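Local atomic coordinates of methionine gamma-lyase (Trichomonas vaginalis, PDB entry 1PFF), a protein that belongs to the Cys/Met metabolism family of pyridoxal phosphate (PLP)-dependent enzymes and assembles from four chains. Residues G276-I281 with G312-Q317. Numbering follows the deposited sequence.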
loop_
_atom_site.group_PDB
_atom_site.type_symbol
_atom_site.label_atom_id
_atom_site.label_comp_id
_atom_site.label_asym_id
_atom_site.label_seq_id
_atom_site.Cartn_x
_atom_site.Cartn_y
_atom_site.Cartn_z
ATOM N N GLY A 276 -1.882 -12.567 -17.350
ATOM C CA GLY A 276 -0.670 -12.211 -16.635
ATOM C C GLY A 276 0.550 -12.528 -17.481
ATOM O O GLY A 276 0.421 -13.163 -18.531
ATOM N N PRO A 277 1.731 -12.096 -17.028
ATOM C CA PRO A 277 2.951 -12.164 -17.847
ATOM C C PRO A 277 3.674 -13.512 -17.808
ATOM O O PRO A 277 4.716 -13.650 -18.457
ATOM C CB PRO A 277 3.827 -11.057 -17.248
ATOM C CG PRO A 277 3.422 -10.995 -15.810
ATOM C CD PRO A 277 1.992 -11.501 -15.703
ATOM N N GLU A 278 3.130 -14.469 -17.059
ATOM C CA GLU A 278 3.663 -15.825 -16.992
ATOM C C GLU A 278 2.706 -16.776 -17.706
ATOM O O GLU A 278 1.492 -16.558 -17.705
ATOM C CB GLU A 278 3.845 -16.276 -15.539
ATOM C CG GLU A 278 4.836 -15.445 -14.737
ATOM C CD GLU A 278 5.595 -16.261 -13.701
ATOM O OE1 GLU A 278 4.947 -16.993 -12.914
ATOM O OE2 GLU A 278 6.845 -16.167 -13.670
ATOM N N SER A 279 3.252 -17.826 -18.310
ATOM C CA SER A 279 2.429 -18.793 -19.039
ATOM C C SER A 279 1.588 -19.625 -18.081
ATOM O O SER A 279 2.119 -20.204 -17.118
ATOM C CB SER A 279 3.297 -19.690 -19.918
ATOM O OG SER A 279 3.960 -18.913 -20.898
ATOM N N LEU A 280 0.276 -19.644 -18.330
ATOM C CA LEU A 280 -0.674 -20.413 -17.520
ATOM C C LEU A 280 -1.564 -21.295 -18.392
ATOM O O LEU A 280 -1.872 -20.952 -19.534
ATOM C CB LEU A 280 -1.538 -19.497 -16.639
ATOM C CG LEU A 280 -0.831 -18.506 -15.701
ATOM C CD1 LEU A 280 -1.828 -17.505 -15.139
ATOM C CD2 LEU A 280 -0.071 -19.214 -14.576
ATOM N N ILE A 281 -1.996 -22.422 -17.828
ATOM C CA ILE A 281 -2.726 -23.436 -18.586
ATOM C C ILE A 281 -3.821 -24.045 -17.709
ATOM O O ILE A 281 -3.696 -24.096 -16.477
ATOM C CB ILE A 281 -1.735 -24.510 -19.139
ATOM C CG1 ILE A 281 -2.373 -25.366 -20.247
ATOM C CG2 ILE A 281 -1.166 -25.396 -18.014
ATOM C CD1 ILE A 281 -1.342 -26.048 -21.158
ATOM N N GLY A 312 2.713 -16.505 -21.785
ATOM C CA GLY A 312 3.375 -15.426 -21.071
ATOM C C GLY A 312 4.583 -14.873 -21.804
ATOM O O GLY A 312 4.777 -15.138 -22.994
ATOM N N CYS A 313 5.412 -14.123 -21.080
ATOM C CA CYS A 313 6.542 -13.424 -21.679
ATOM C C CYS A 313 7.888 -14.121 -21.495
ATOM O O CYS A 313 8.927 -13.522 -21.773
ATOM C CB CYS A 313 6.628 -12.010 -21.115
ATOM S SG CYS A 313 5.171 -11.029 -21.488
ATOM N N GLU A 314 7.866 -15.372 -21.048
ATOM C CA GLU A 314 9.092 -16.168 -20.893
ATOM C C GLU A 314 9.776 -16.357 -22.249
ATOM O O GLU A 314 9.167 -16.111 -23.293
ATOM C CB GLU A 314 8.773 -17.541 -20.285
ATOM C CG GLU A 314 8.076 -17.512 -18.927
ATOM C CD GLU A 314 6.565 -17.672 -19.027
ATOM O OE1 GLU A 314 5.980 -17.298 -20.068
ATOM O OE2 GLU A 314 5.958 -18.167 -18.055
ATOM N N ASN A 315 11.040 -16.793 -22.239
ATOM C CA ASN A 315 11.697 -17.229 -23.472
ATOM C C ASN A 315 10.805 -18.251 -24.164
ATOM O O ASN A 315 10.426 -19.249 -23.555
ATOM C CB ASN A 315 13.060 -17.857 -23.170
ATOM C CG ASN A 315 13.874 -18.156 -24.431
ATOM O OD1 ASN A 315 13.361 -18.664 -25.434
ATOM N ND2 ASN A 315 15.162 -17.857 -24.369
ATOM N N VAL A 316 10.464 -17.998 -25.426
ATOM C CA VAL A 316 9.505 -18.849 -26.144
ATOM C C VAL A 316 9.964 -20.306 -26.243
ATOM O O VAL A 316 9.149 -21.222 -26.191
ATOM C CB VAL A 316 9.127 -18.268 -27.550
ATOM C CG1 VAL A 316 10.308 -18.317 -28.527
ATOM C CG2 VAL A 316 7.899 -18.977 -28.113
ATOM N N GLN A 317 11.271 -20.507 -26.367
ATOM C CA GLN A 317 11.833 -21.851 -26.477
ATOM C C GLN A 317 11.582 -22.663 -25.205
ATOM O O GLN A 317 11.291 -23.844 -25.290
ATOM C CB GLN A 317 13.326 -21.793 -26.811
ATOM C CG GLN A 317 13.887 -23.063 -27.477
ATOM C CD GLN A 317 12.958 -23.651 -28.529
ATOM O OE1 GLN A 317 12.661 -22.999 -29.531
ATOM N NE2 GLN A 317 12.479 -24.874 -28.293
#
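S279 and G312 form the nearest CA pair between two loops, 4.0 Å apart, and the main chains are joined directly by C313 N, which donates to P277 O over 2.8 Å. The side chain of E314 folds back from its own loop to meet S279 twice. Bent at chi2 (97°), it presents its carboxylate to the backbone and hydroxyl of the same residue: S279 N donates to the syn lone pair of E314 OE2 in a nearly straight bond (2.7 Å, 175°), while S279 OG donates to E314 OE1, also at 2.7 Å, reaching it from above the carboxylate plane. Two bonds from one residue, one to each oxygen, should restrict rotation of the carboxylate. The hydroxyl is itself gripped from the other loop's backbone, because G312 N donates to S279 OG at 2.9 Å; S279 OG thus bridges the G312 amide and the carboxylate, accepting from one and donating to the other. G312 fits here for lack of a side chain, since a CB would run into P277 O and the peptide linking E278 to S279. C313 SG lies 4.4 Å from P277 CB in a loose apolar contact. E278 OE2 stands 4.9 Å from E314 OE2, a proximity of like charges that the two donors of S279 probably help to offset. The contact joins the approach to strand 280-282 with the connection between strand 306-310 and helix 316-328, where N315 serves as N-cap by accepting from Q317 N. Those strands are antiparallel neighbours in the smaller sheet; I319 of the helix touches S279 and E314, R199 of helix 183-216 lies against P277, and L194, T195 and M198 of a second subunit pack on E278, P277 and C313, respectively.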